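Local atomic coordinates of DUF2179 domain-containing protein (Eubacterium ventriosum, PDB entry 3HLU), a protein that is of unknown function; this chain is the C-terminal DUF2179 domain of a probable YitT-family membrane protein. Residues M10-R24 / L65-S78. Residues are numbered along the deposited sequence; the frame is centred on the assembly and turned at random.
Sequences MVYIVSAKRKIIADR and LLKEVDPDAFMIVS
Ser15 and Asp70 meet where strand 10-14 gives way to the turn before helix 18-24: Ser15 OG donates to Asp70 OD2 (2.7 Å) on that oxygen's anti lone pair. A water bridges OD2 to Ala16 N, while OD1 accepts from Asp72 N in an Asx turn. With Asp70 CG anti to the backbone N (chi1 177°), the carboxylate spans both loops. Replaced by an alanine, Asp70 would lose both oxygens, which would probably leave the Ser15 hydroxyl without its acceptor and the 70-73 turn less firmly held.

Beyond it, strands 10-14 and 74-77 pair antiparallel, Tyr12 N reaching Ile76 O (2.9 Å) and Ile76 N returning to Tyr12 O. The Phe74 ring lies alongside Val14 and turns one face to its CB, 3.7 Å from the ring centroid, a CH-pi contact offset toward the rim. On the other sheet face, Ile13 CG1 runs alongside Met75 CG (3.6 Å).

Where helix 18-24 faces residues 65-69, Ile21 sets CD1 against Leu66 CD2 (3.5 Å) at about a right angle, and its CG1 touches Val69 CG1. Leu65 CD1 sits over the centre of the Arg24 guanidinium face, and Arg24 NH2 forms a salt bridge with Glu68 OE2 through a weak, 3.3 Å hydrogen bond; Glu28 also pairs with NH2.

Tyr12 OH bonds Ser78 OG of the second subunit, whose strand extends the sheet past Phe74 and Met75. Two helices on a four-stranded antiparallel sheet, ordered 2-3-1-4, form the ferredoxin-like alpha-beta sandwich characteristic of GlnB-like domains.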
loop_
_atom_site.group_PDB
_atom_site.type_symbol
_atom_site.label_atom_id
_atom_site.label_comp_id
_atom_site.label_asym_id
_atom_site.label_seq_id
_atom_site.Cartn_x
_atom_site.Cartn_y
_atom_site.Cartn_z
HETATM N N MSE A 10 -8.017 -7.919 5.341
HETATM C CA MSE A 10 -6.660 -7.983 4.777
HETATM C C MSE A 10 -5.926 -6.648 4.911
HETATM O O MSE A 10 -6.511 -5.582 4.680
HETATM C CB MSE A 10 -6.724 -8.376 3.302
HETATM C CG MSE A 10 -5.517 -7.950 2.524
HETATM SE SE MSE A 10 -4.106 -9.275 2.705
HETATM C CE MSE A 10 -4.519 -10.225 1.041
ATOM N N VAL A 11 -4.645 -6.698 5.272
ATOM C CA VAL A 11 -3.920 -5.473 5.580
ATOM C C VAL A 11 -2.537 -5.396 4.967
ATOM O O VAL A 11 -1.774 -6.341 4.999
ATOM C CB VAL A 11 -3.818 -5.256 7.089
ATOM C CG1 VAL A 11 -2.822 -4.169 7.403
ATOM C CG2 VAL A 11 -5.172 -4.909 7.640
ATOM N N TYR A 12 -2.217 -4.247 4.405
ATOM C CA TYR A 12 -0.870 -4.027 3.914
ATOM C C TYR A 12 -0.174 -2.994 4.789
ATOM O O TYR A 12 -0.748 -1.982 5.155
ATOM C CB TYR A 12 -0.892 -3.592 2.453
ATOM C CG TYR A 12 -1.758 -4.477 1.579
ATOM C CD1 TYR A 12 -3.104 -4.198 1.400
ATOM C CD2 TYR A 12 -1.228 -5.589 0.929
ATOM C CE1 TYR A 12 -3.899 -4.999 0.598
ATOM C CE2 TYR A 12 -2.017 -6.396 0.123
ATOM C CZ TYR A 12 -3.353 -6.092 -0.038
ATOM O OH TYR A 12 -4.160 -6.891 -0.821
ATOM N N ILE A 13 1.061 -3.278 5.157
ATOM C CA ILE A 13 1.793 -2.362 5.980
ATOM C C ILE A 13 2.973 -1.896 5.172
ATOM O O ILE A 13 3.787 -2.709 4.734
ATOM C CB ILE A 13 2.271 -3.039 7.261
ATOM C CG1 ILE A 13 1.069 -3.452 8.101
ATOM C CG2 ILE A 13 3.219 -2.130 8.049
ATOM C CD1 ILE A 13 1.439 -4.287 9.292
ATOM N N VAL A 14 3.037 -0.583 4.956
ATOM C CA VAL A 14 4.158 0.039 4.280
ATOM C C VAL A 14 5.136 0.623 5.274
ATOM O O VAL A 14 4.801 1.546 5.996
ATOM C CB VAL A 14 3.701 1.202 3.412
ATOM C CG1 VAL A 14 4.894 1.777 2.655
ATOM C CG2 VAL A 14 2.597 0.768 2.471
ATOM N N SER A 15 6.361 0.113 5.295
ATOM C CA SER A 15 7.364 0.671 6.172
ATOM C C SER A 15 8.773 0.341 5.734
ATOM O O SER A 15 9.052 -0.764 5.302
ATOM C CB SER A 15 7.162 0.168 7.589
ATOM O OG SER A 15 8.331 0.362 8.361
ATOM N N ALA A 16 9.668 1.311 5.868
ATOM C CA ALA A 16 11.080 1.081 5.628
ATOM C C ALA A 16 11.629 0.032 6.594
ATOM O O ALA A 16 12.472 -0.795 6.212
ATOM C CB ALA A 16 11.854 2.382 5.759
ATOM N N LYS A 17 11.145 0.068 7.840
ATOM C CA LYS A 17 11.601 -0.835 8.896
ATOM C C LYS A 17 10.774 -2.140 8.937
ATOM O O LYS A 17 10.620 -2.767 9.978
ATOM C CB LYS A 17 11.530 -0.119 10.249
ATOM C CG LYS A 17 12.340 1.191 10.369
ATOM C CD LYS A 17 13.821 0.966 10.769
ATOM C CE LYS A 17 14.770 0.940 9.537
ATOM N NZ LYS A 17 16.043 0.142 9.748
ATOM N N ARG A 18 10.260 -2.565 7.792
ATOM C CA ARG A 18 9.301 -3.661 7.768
ATOM C C ARG A 18 9.828 -5.002 8.304
ATOM O O ARG A 18 9.076 -5.728 8.949
ATOM C CB ARG A 18 8.698 -3.836 6.372
ATOM C CG ARG A 18 9.523 -4.721 5.462
ATOM C CD ARG A 18 10.733 -3.988 4.916
ATOM N NE ARG A 18 10.357 -3.163 3.761
ATOM C CZ ARG A 18 10.672 -3.438 2.494
ATOM N NH1 ARG A 18 10.276 -2.613 1.523
ATOM N NH2 ARG A 18 11.395 -4.526 2.200
ATOM N N LYS A 19 11.091 -5.343 8.046
ATOM C CA LYS A 19 11.628 -6.603 8.562
ATOM C C LYS A 19 11.545 -6.683 10.095
ATOM O O LYS A 19 11.110 -7.676 10.668
ATOM C CB LYS A 19 13.068 -6.841 8.105
ATOM C CG LYS A 19 13.657 -8.085 8.772
ATOM C CD LYS A 19 15.147 -8.331 8.509
ATOM C CE LYS A 19 15.579 -9.634 9.202
ATOM N NZ LYS A 19 16.912 -10.141 8.747
ATOM N N ILE A 20 11.966 -5.622 10.759
ATOM C CA ILE A 20 11.774 -5.498 12.201
ATOM C C ILE A 20 10.301 -5.612 12.628
ATOM O O ILE A 20 9.964 -6.343 13.556
ATOM C CB ILE A 20 12.340 -4.162 12.697
ATOM C CG1 ILE A 20 13.833 -4.077 12.359
ATOM C CG2 ILE A 20 12.114 -4.010 14.173
ATOM C CD1 ILE A 20 14.440 -2.715 12.627
ATOM N N ILE A 21 9.423 -4.878 11.948
ATOM C CA ILE A 21 7.999 -4.943 12.257
ATOM C C ILE A 21 7.430 -6.339 12.079
ATOM O O ILE A 21 6.672 -6.816 12.913
ATOM C CB ILE A 21 7.175 -3.993 11.381
ATOM C CG1 ILE A 21 7.509 -2.545 11.719
ATOM C CG2 ILE A 21 5.685 -4.259 11.583
ATOM C CD1 ILE A 21 6.778 -1.541 10.862
ATOM N N ALA A 22 7.785 -6.978 10.969
ATOM C CA ALA A 22 7.305 -8.314 10.665
ATOM C C ALA A 22 7.738 -9.303 11.727
ATOM O O ALA A 22 6.956 -10.159 12.113
ATOM C CB ALA A 22 7.784 -8.758 9.308
ATOM N N ASP A 23 8.972 -9.185 12.215
ATOM C CA ASP A 23 9.465 -10.119 13.222
ATOM C C ASP A 23 8.720 -9.960 14.542
ATOM O O ASP A 23 8.288 -10.946 15.133
ATOM C CB ASP A 23 10.985 -9.998 13.429
ATOM C CG ASP A 23 11.799 -10.594 12.258
ATOM O OD1 ASP A 23 11.216 -11.311 11.396
ATOM O OD2 ASP A 23 13.030 -10.328 12.199
ATOM N N ARG A 24 8.559 -8.722 14.994
ATOM C CA ARG A 24 7.854 -8.461 16.242
ATOM C C ARG A 24 6.377 -8.825 16.157
ATOM O O ARG A 24 5.747 -9.129 17.167
ATOM C CB ARG A 24 8.008 -6.999 16.661
ATOM C CG ARG A 24 9.427 -6.608 17.010
ATOM C CD ARG A 24 9.486 -5.231 17.665
ATOM N NE ARG A 24 8.655 -5.145 18.868
ATOM C CZ ARG A 24 8.459 -4.025 19.566
ATOM N NH1 ARG A 24 9.034 -2.890 19.186
ATOM N NH2 ARG A 24 7.684 -4.034 20.644
ATOM N N LEU A 65 2.379 -1.090 17.717
ATOM C CA LEU A 65 3.689 -1.619 17.472
ATOM C C LEU A 65 4.396 -0.734 16.457
ATOM O O LEU A 65 5.612 -0.588 16.485
ATOM C CB LEU A 65 3.531 -3.041 16.965
ATOM C CG LEU A 65 4.650 -3.672 16.155
ATOM C CD1 LEU A 65 5.886 -3.826 17.014
ATOM C CD2 LEU A 65 4.168 -5.015 15.639
ATOM N N LEU A 66 3.624 -0.128 15.565
ATOM C CA LEU A 66 4.192 0.756 14.558
ATOM C C LEU A 66 4.787 1.981 15.218
ATOM O O LEU A 66 5.921 2.377 14.929
ATOM C CB LEU A 66 3.118 1.201 13.582
ATOM C CG LEU A 66 2.525 0.114 12.703
ATOM C CD1 LEU A 66 1.615 0.707 11.619
ATOM C CD2 LEU A 66 3.676 -0.690 12.118
ATOM N N LYS A 67 3.998 2.586 16.100
ATOM C CA LYS A 67 4.446 3.735 16.869
ATOM C C LYS A 67 5.808 3.433 17.468
ATOM O O LYS A 67 6.690 4.285 17.543
ATOM C CB LYS A 67 3.436 4.051 17.967
ATOM C CG LYS A 67 2.099 4.560 17.417
ATOM C CD LYS A 67 1.005 4.660 18.479
ATOM C CE LYS A 67 -0.357 4.785 17.819
ATOM N NZ LYS A 67 -1.511 4.658 18.756
ATOM N N GLU A 68 5.987 2.183 17.858
ATOM C CA GLU A 68 7.165 1.780 18.589
ATOM C C GLU A 68 8.382 1.556 17.690
ATOM O O GLU A 68 9.497 1.434 18.178
ATOM C CB GLU A 68 6.827 0.510 19.368
ATOM C CG GLU A 68 7.896 0.008 20.319
ATOM C CD GLU A 68 7.293 -0.727 21.528
ATOM O OE1 GLU A 68 6.036 -0.805 21.633
ATOM O OE2 GLU A 68 8.084 -1.209 22.377
ATOM N N VAL A 69 8.186 1.502 16.378
ATOM C CA VAL A 69 9.270 1.071 15.501
ATOM C C VAL A 69 9.515 2.033 14.365
ATOM O O VAL A 69 10.663 2.397 14.093
ATOM C CB VAL A 69 8.962 -0.282 14.866
ATOM C CG1 VAL A 69 10.034 -0.643 13.858
ATOM C CG2 VAL A 69 8.836 -1.334 15.925
ATOM N N ASP A 70 8.427 2.409 13.694
ATOM C CA ASP A 70 8.468 3.319 12.562
ATOM C C ASP A 70 7.197 4.156 12.548
ATOM O O ASP A 70 6.137 3.702 12.109
ATOM C CB ASP A 70 8.617 2.553 11.247
ATOM C CG ASP A 70 8.580 3.466 10.020
ATOM O OD1 ASP A 70 8.448 4.701 10.183
ATOM O OD2 ASP A 70 8.679 2.946 8.879
ATOM N N PRO A 71 7.307 5.391 13.042
ATOM C CA PRO A 71 6.262 6.416 13.088
ATOM C C PRO A 71 5.730 6.777 11.709
ATOM O O PRO A 71 4.616 7.294 11.594
ATOM C CB PRO A 71 6.994 7.623 13.671
ATOM C CG PRO A 71 8.104 7.039 14.467
ATOM C CD PRO A 71 8.546 5.832 13.710
ATOM N N ASP A 72 6.517 6.533 10.671
ATOM C CA ASP A 72 6.102 6.922 9.329
ATOM C C ASP A 72 5.393 5.797 8.619
ATOM O O ASP A 72 4.729 6.018 7.608
ATOM C CB ASP A 72 7.292 7.405 8.521
ATOM C CG ASP A 72 7.893 8.680 9.096
ATOM O OD1 ASP A 72 9.096 8.644 9.479
ATOM O OD2 ASP A 72 7.149 9.698 9.199
ATOM N N ALA A 73 5.525 4.592 9.159
ATOM C CA ALA A 73 4.797 3.447 8.634
ATOM C C ALA A 73 3.302 3.731 8.553
ATOM O O ALA A 73 2.763 4.570 9.277
ATOM C CB ALA A 73 5.054 2.220 9.481
ATOM N N PHE A 74 2.640 3.028 7.649
ATOM C CA PHE A 74 1.192 3.090 7.579
ATOM C C PHE A 74 0.622 1.793 7.009
ATOM O O PHE A 74 1.351 0.928 6.519
ATOM C CB PHE A 74 0.729 4.294 6.765
ATOM C CG PHE A 74 1.207 4.277 5.356
ATOM C CD1 PHE A 74 2.493 4.684 5.045
ATOM C CD2 PHE A 74 0.387 3.833 4.340
ATOM C CE1 PHE A 74 2.947 4.657 3.741
ATOM C CE2 PHE A 74 0.835 3.811 3.033
ATOM C CZ PHE A 74 2.115 4.227 2.732
HETATM N N MSE A 75 -0.699 1.684 7.078
HETATM C CA MSE A 75 -1.403 0.469 6.729
HETATM C C MSE A 75 -2.486 0.764 5.731
HETATM O O MSE A 75 -3.176 1.764 5.831
HETATM C CB MSE A 75 -2.046 -0.134 7.977
HETATM C CG MSE A 75 -1.048 -0.619 8.996
HETATM SE SE MSE A 75 -1.901 -1.323 10.595
HETATM C CE MSE A 75 -2.331 0.357 11.477
ATOM N N ILE A 76 -2.645 -0.126 4.770
ATOM C CA ILE A 76 -3.802 -0.082 3.907
ATOM C C ILE A 76 -4.737 -1.218 4.255
ATOM O O ILE A 76 -4.372 -2.388 4.168
ATOM C CB ILE A 76 -3.408 -0.146 2.430
ATOM C CG1 ILE A 76 -2.505 1.042 2.097
ATOM C CG2 ILE A 76 -4.642 -0.147 1.562
ATOM C CD1 ILE A 76 -1.686 0.852 0.849
ATOM N N VAL A 77 -5.942 -0.853 4.667
ATOM C CA VAL A 77 -6.959 -1.814 5.063
ATOM C C VAL A 77 -7.969 -2.059 3.944
ATOM O O VAL A 77 -8.884 -1.252 3.731
ATOM C CB VAL A 77 -7.726 -1.319 6.289
ATOM C CG1 VAL A 77 -8.829 -2.299 6.639
ATOM C CG2 VAL A 77 -6.767 -1.090 7.458
ATOM N N SER A 78 -7.806 -3.194 3.264
ATOM C CA SER A 78 -8.567 -3.558 2.057
ATOM C C SER A 78 -10.088 -3.406 2.167
ATOM O O SER A 78 -10.689 -3.767 3.185
ATOM C CB SER A 78 -8.210 -4.992 1.652
ATOM O OG SER A 78 -7.734 -5.055 0.307
HETATM O O HOH W 1 8.492 3.939 6.412
#